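Local coordinates for decaprenyl diphosphate synthase (PDB 3MZV), which probably builds the all-trans polyprenyl diphosphate precursor of the quinone side chain by condensing isopentenyl diphosphate with an allylic diphosphate in a magnesium-dependent reaction, at residues V82-T87 with F129-D134; V249-A254 with E292-A297. All coordinates share one frame; numbering follows the deposited sequence.

Contact 1. Residues V82-T87 with F129-D134; sequences VEFIHT and FQLMTD
Two apolar touches join I85 and F84 to F129 and L131, and no hydrogen bond passes between 82-87 and 129-134. CD1 of I85 comes within 4.2 Å of CE1 of F129, meeting that ring obliquely. I85 reaches this far because CG1 lies anti to its carbonyl carbon (chi1 -68°) and CD1 then extends away from CA (chi2 165°). The second touch is looser: CD2 of L131 sits 4.4 Å from CE2 of F84, at the edge of the ring and near its plane. With the closest CA atoms, those of I85 and F129, 9.3 Å apart, side-chain ends do all the bridging. Helices 74-96 and 114-133 belong to the all-helical fold of the FPP/GGPP synthase family, and here they meet in a buried contact beside the second subunit. The F129 ring touched by I85 also meets that of F125 and, across the dimer interface, the ring of F129 of the second subunit. Farther out, each helix turns a threonine hydroxyl onto its own backbone. T87 OG1 donates to E83 O at 2.8 Å, while T133 OG1 donates to Q130 O at 2.6 Å, lying in the carbonyl plane. E83 carries a salt bridge to R55, and Q130 NE2 hydrogen-bonds to E142 of the second subunit.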
loop_
_atom_site.group_PDB
_atom_site.type_symbol
_atom_site.label_atom_id
_atom_site.label_comp_id
_atom_site.label_asym_id
_atom_site.label_seq_id
_atom_site.Cartn_x
_atom_site.Cartn_y
_atom_site.Cartn_z
ATOM N N VAL B 82 6.278 -11.893 -2.676
ATOM C CA VAL B 82 7.258 -11.079 -3.402
ATOM C C VAL B 82 6.663 -10.571 -4.738
ATOM O O VAL B 82 6.783 -9.413 -5.081
ATOM C CB VAL B 82 8.531 -11.903 -3.641
ATOM C CG1 VAL B 82 9.423 -11.253 -4.689
ATOM C CG2 VAL B 82 9.292 -12.048 -2.327
ATOM N N GLU B 83 5.963 -11.420 -5.450
ATOM C CA GLU B 83 5.370 -10.995 -6.680
ATOM C C GLU B 83 4.214 -10.030 -6.477
ATOM O O GLU B 83 4.081 -9.074 -7.251
ATOM C CB GLU B 83 4.883 -12.184 -7.470
ATOM C CG GLU B 83 4.512 -11.780 -8.889
ATOM C CD GLU B 83 5.686 -11.595 -9.816
ATOM O OE1 GLU B 83 6.735 -11.009 -9.433
ATOM O OE2 GLU B 83 5.541 -12.028 -10.988
ATOM N N PHE B 84 3.363 -10.297 -5.471
ATOM C CA PHE B 84 2.293 -9.344 -5.113
ATOM C C PHE B 84 2.874 -7.957 -4.790
ATOM O O PHE B 84 2.346 -6.927 -5.231
ATOM C CB PHE B 84 1.476 -9.845 -3.920
ATOM C CG PHE B 84 0.377 -10.837 -4.278
ATOM C CD1 PHE B 84 -0.536 -10.568 -5.267
ATOM C CD2 PHE B 84 0.219 -11.989 -3.529
ATOM C CE1 PHE B 84 -1.585 -11.456 -5.537
ATOM C CE2 PHE B 84 -0.825 -12.855 -3.754
ATOM C CZ PHE B 84 -1.729 -12.588 -4.783
ATOM N N ILE B 85 3.940 -7.918 -4.002
ATOM C CA ILE B 85 4.565 -6.656 -3.654
ATOM C C ILE B 85 5.095 -5.940 -4.901
ATOM O O ILE B 85 4.879 -4.733 -5.088
ATOM C CB ILE B 85 5.689 -6.847 -2.593
ATOM C CG1 ILE B 85 5.076 -7.274 -1.249
ATOM C CG2 ILE B 85 6.478 -5.580 -2.420
ATOM C CD1 ILE B 85 6.107 -7.842 -0.273
ATOM N N HIS B 86 5.744 -6.690 -5.786
ATOM C CA HIS B 86 6.258 -6.097 -7.016
ATOM C C HIS B 86 5.097 -5.552 -7.821
ATOM O O HIS B 86 5.188 -4.430 -8.317
ATOM C CB HIS B 86 7.059 -7.118 -7.804
ATOM C CG HIS B 86 7.515 -6.643 -9.141
ATOM N ND1 HIS B 86 8.364 -5.575 -9.297
ATOM C CD2 HIS B 86 7.275 -7.123 -10.386
ATOM C CE1 HIS B 86 8.613 -5.396 -10.579
ATOM N NE2 HIS B 86 7.958 -6.319 -11.262
ATOM N N THR B 87 4.011 -6.319 -7.936
ATOM C CA THR B 87 2.897 -5.910 -8.753
ATOM C C THR B 87 2.232 -4.648 -8.190
ATOM O O THR B 87 1.892 -3.709 -8.936
ATOM C CB THR B 87 1.860 -7.062 -8.910
ATOM O OG1 THR B 87 2.493 -8.231 -9.461
ATOM C CG2 THR B 87 0.727 -6.664 -9.799
ATOM N N PHE B 129 0.285 -9.803 2.704
ATOM C CA PHE B 129 0.622 -9.972 4.109
ATOM C C PHE B 129 -0.283 -10.943 4.838
ATOM O O PHE B 129 0.177 -11.675 5.681
ATOM C CB PHE B 129 0.824 -8.629 4.799
ATOM C CG PHE B 129 2.168 -8.110 4.529
ATOM C CD1 PHE B 129 2.428 -7.506 3.329
ATOM C CD2 PHE B 129 3.238 -8.379 5.416
ATOM C CE1 PHE B 129 3.693 -7.079 3.019
ATOM C CE2 PHE B 129 4.488 -7.947 5.114
ATOM C CZ PHE B 129 4.716 -7.298 3.895
ATOM N N GLN B 130 -1.559 -10.978 4.491
ATOM C CA GLN B 130 -2.461 -11.944 5.055
ATOM C C GLN B 130 -1.950 -13.339 4.761
ATOM O O GLN B 130 -1.869 -14.183 5.675
ATOM C CB GLN B 130 -3.868 -11.748 4.502
ATOM C CG GLN B 130 -4.910 -12.581 5.176
ATOM C CD GLN B 130 -6.256 -12.459 4.498
ATOM O OE1 GLN B 130 -6.347 -12.128 3.296
ATOM N NE2 GLN B 130 -7.304 -12.735 5.246
ATOM N N LEU B 131 -1.578 -13.558 3.497
ATOM C CA LEU B 131 -1.027 -14.823 3.049
ATOM C C LEU B 131 0.222 -15.237 3.853
ATOM O O LEU B 131 0.317 -16.402 4.275
ATOM C CB LEU B 131 -0.685 -14.707 1.572
ATOM C CG LEU B 131 0.032 -15.885 0.897
ATOM C CD1 LEU B 131 -0.754 -17.165 1.068
ATOM C CD2 LEU B 131 0.259 -15.591 -0.546
ATOM N N MET B 132 1.122 -14.270 4.118
ATOM C CA MET B 132 2.351 -14.566 4.845
ATOM C C MET B 132 2.135 -15.128 6.235
ATOM O O MET B 132 2.971 -15.892 6.706
ATOM C CB MET B 132 3.218 -13.331 4.921
ATOM C CG MET B 132 3.874 -13.025 3.639
ATOM S SD MET B 132 4.782 -14.429 3.067
ATOM C CE MET B 132 5.857 -14.541 4.501
ATOM N N THR B 133 1.023 -14.770 6.868
ATOM C CA THR B 133 0.698 -15.244 8.200
ATOM C C THR B 133 0.458 -16.772 8.234
ATOM O O THR B 133 0.677 -17.411 9.265
ATOM C CB THR B 133 -0.501 -14.501 8.826
ATOM O OG1 THR B 133 -1.737 -14.852 8.159
ATOM C CG2 THR B 133 -0.263 -13.003 8.780
ATOM N N ASP B 134 0.065 -17.347 7.105
ATOM C CA ASP B 134 -0.051 -18.803 7.002
ATOM C C ASP B 134 1.322 -19.484 7.263
ATOM O O ASP B 134 1.365 -20.632 7.666
ATOM C CB ASP B 134 -0.516 -19.224 5.606
ATOM C CG ASP B 134 -1.950 -18.856 5.318
ATOM O OD1 ASP B 134 -2.607 -18.318 6.201
ATOM O OD2 ASP B 134 -2.390 -19.103 4.167
#

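Contact 2. Residues V249-A254 with E292-A297; sequences VIKAVA and EATRLA
K251 lays the aliphatic part of its side chain against A293, an example of lysine methylenes packing between helices while the amine bonds to another residue. Its CD stands 3.6 Å from A293 CB and its CE 3.8 Å from the same methyl, so two successive methylenes rest on one small group. The backbones come nearest at this same pair, with the CA atoms of K251 and A293 8.3 Å apart. The lysine chain leaves its helix with CG anti to the carbonyl carbon (chi1 -75°), runs fully extended through CD and CE, and bends only at the last torsion (chi4 -66°). That bend separates the two roles of the residue: the straight part packs on A293, while NZ turns off to form a salt bridge with E169.

T294 lies at the margin, its OG1 4.5 Å from K251 CD and its hydroxyl hydrogen-bonded to T290 O one turn back in its own helix. On 292-297 a separate polar pair links successive turns. R295 NE donates to E292 OE1 at 3.1 Å in a salt bridge, meeting the carboxylate oxygen on its syn side though 28° out of the carboxylate plane; the added bonds to OE2 are weak, and OE1 has a second salt-bridge partner in K228.

Around the contact, T294 and A297 pack on I218 of helix 199-224 and on M247 at the start of helix 247-254, while V249, A252 and V253 of that short helix lean on W264 of helix 258-270.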
loop_
_atom_site.group_PDB
_atom_site.type_symbol
_atom_site.label_atom_id
_atom_site.label_comp_id
_atom_site.label_asym_id
_atom_site.label_seq_id
_atom_site.Cartn_x
_atom_site.Cartn_y
_atom_site.Cartn_z
ATOM N N VAL B 249 24.145 10.283 -16.290
ATOM C CA VAL B 249 24.015 11.734 -16.146
ATOM C C VAL B 249 24.878 12.251 -15.049
ATOM O O VAL B 249 25.598 13.210 -15.246
ATOM C CB VAL B 249 22.567 12.175 -15.891
ATOM C CG1 VAL B 249 22.460 13.729 -15.736
ATOM C CG2 VAL B 249 21.650 11.654 -16.995
ATOM N N ILE B 250 24.785 11.652 -13.851
ATOM C CA ILE B 250 25.586 12.119 -12.699
ATOM C C ILE B 250 27.093 12.200 -13.056
ATOM O O ILE B 250 27.780 13.164 -12.733
ATOM C CB ILE B 250 25.399 11.156 -11.510
ATOM C CG1 ILE B 250 23.973 11.243 -10.992
ATOM C CG2 ILE B 250 26.427 11.432 -10.415
ATOM C CD1 ILE B 250 23.587 9.994 -10.098
ATOM N N LYS B 251 27.592 11.148 -13.685
ATOM C CA LYS B 251 29.014 11.100 -14.057
ATOM C C LYS B 251 29.366 12.198 -15.070
ATOM O O LYS B 251 30.422 12.774 -14.990
ATOM C CB LYS B 251 29.381 9.743 -14.628
ATOM C CG LYS B 251 29.501 8.644 -13.588
ATOM C CD LYS B 251 29.957 7.339 -14.220
ATOM C CE LYS B 251 30.089 6.182 -13.205
ATOM N NZ LYS B 251 31.177 6.434 -12.226
ATOM N N ALA B 252 28.477 12.512 -16.005
ATOM C CA ALA B 252 28.777 13.547 -17.013
ATOM C C ALA B 252 28.713 14.935 -16.331
ATOM O O ALA B 252 29.545 15.804 -16.592
ATOM C CB ALA B 252 27.806 13.421 -18.206
ATOM N N VAL B 253 27.756 15.135 -15.432
ATOM C CA VAL B 253 27.607 16.392 -14.741
ATOM C C VAL B 253 28.840 16.685 -13.885
ATOM O O VAL B 253 29.316 17.806 -13.866
ATOM C CB VAL B 253 26.347 16.452 -13.876
ATOM C CG1 VAL B 253 26.350 17.708 -12.899
ATOM C CG2 VAL B 253 25.095 16.462 -14.775
ATOM N N ALA B 254 29.373 15.663 -13.232
ATOM C CA ALA B 254 30.583 15.795 -12.420
ATOM C C ALA B 254 31.808 16.205 -13.226
ATOM O O ALA B 254 32.702 16.873 -12.695
ATOM C CB ALA B 254 30.857 14.448 -11.644
ATOM N N GLU B 292 30.211 3.911 -20.928
ATOM C CA GLU B 292 31.120 2.803 -20.641
ATOM C C GLU B 292 31.329 2.669 -19.146
ATOM O O GLU B 292 31.343 1.579 -18.610
ATOM C CB GLU B 292 32.449 2.991 -21.380
ATOM C CG GLU B 292 33.478 1.856 -21.136
ATOM C CD GLU B 292 32.975 0.466 -21.545
ATOM O OE1 GLU B 292 32.036 0.319 -22.344
ATOM O OE2 GLU B 292 33.524 -0.512 -21.071
ATOM N N ALA B 293 31.445 3.800 -18.443
ATOM C CA ALA B 293 31.640 3.757 -17.018
ATOM C C ALA B 293 30.431 3.113 -16.330
ATOM O O ALA B 293 30.581 2.347 -15.389
ATOM C CB ALA B 293 31.876 5.234 -16.457
ATOM N N THR B 294 29.219 3.410 -16.829
ATOM C CA THR B 294 28.011 2.814 -16.237
ATOM C C THR B 294 27.974 1.327 -16.559
ATOM O O THR B 294 27.591 0.546 -15.720
ATOM C CB THR B 294 26.761 3.551 -16.763
ATOM O OG1 THR B 294 26.887 4.945 -16.444
ATOM C CG2 THR B 294 25.461 2.954 -16.205
ATOM N N ARG B 295 28.372 0.945 -17.765
ATOM C CA ARG B 295 28.491 -0.466 -18.134
ATOM C C ARG B 295 29.397 -1.199 -17.139
ATOM O O ARG B 295 29.050 -2.255 -16.612
ATOM C CB ARG B 295 29.006 -0.614 -19.550
ATOM C CG ARG B 295 28.888 -2.013 -20.087
ATOM C CD ARG B 295 29.511 -2.101 -21.439
ATOM N NE ARG B 295 30.938 -2.392 -21.331
ATOM C CZ ARG B 295 31.461 -3.601 -21.118
ATOM N NH1 ARG B 295 32.773 -3.732 -21.058
ATOM N NH2 ARG B 295 30.699 -4.690 -20.991
ATOM N N LEU B 296 30.589 -0.643 -16.893
ATOM C CA LEU B 296 31.487 -1.201 -15.896
ATOM C C LEU B 296 30.874 -1.336 -14.509
ATOM O O LEU B 296 31.117 -2.321 -13.840
ATOM C CB LEU B 296 32.789 -0.370 -15.773
ATOM C CG LEU B 296 33.734 -0.368 -16.975
ATOM C CD1 LEU B 296 35.007 0.430 -16.605
ATOM C CD2 LEU B 296 34.082 -1.741 -17.374
ATOM N N ALA B 297 30.095 -0.350 -14.056
ATOM C CA ALA B 297 29.478 -0.402 -12.729
ATOM C C ALA B 297 28.544 -1.618 -12.681
ATOM O O ALA B 297 28.581 -2.418 -11.735
ATOM C CB ALA B 297 28.680 0.885 -12.432
#

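In the fold
Followed from the N terminus, the first of the two contacts to close is contact 1, where helix 74-96 packs on helix 114-133 and closes a loop of 41 residues that includes the small two-stranded hairpin 101-106. Three long helices, 138-161, 169-194 and 199-224, pass before contact 2 opens on helix 247-254. Its loop of 37 residues, mostly helix, returns on helix 290-308. The two loops therefore follow in series and neither nest nor cross. Their centres lie 36 Å apart on opposite sides of the chain's centre: contact 1 ties together helices next to the subunit interface, whereas contact 2 joins C-terminal helices that touch no other subunit there.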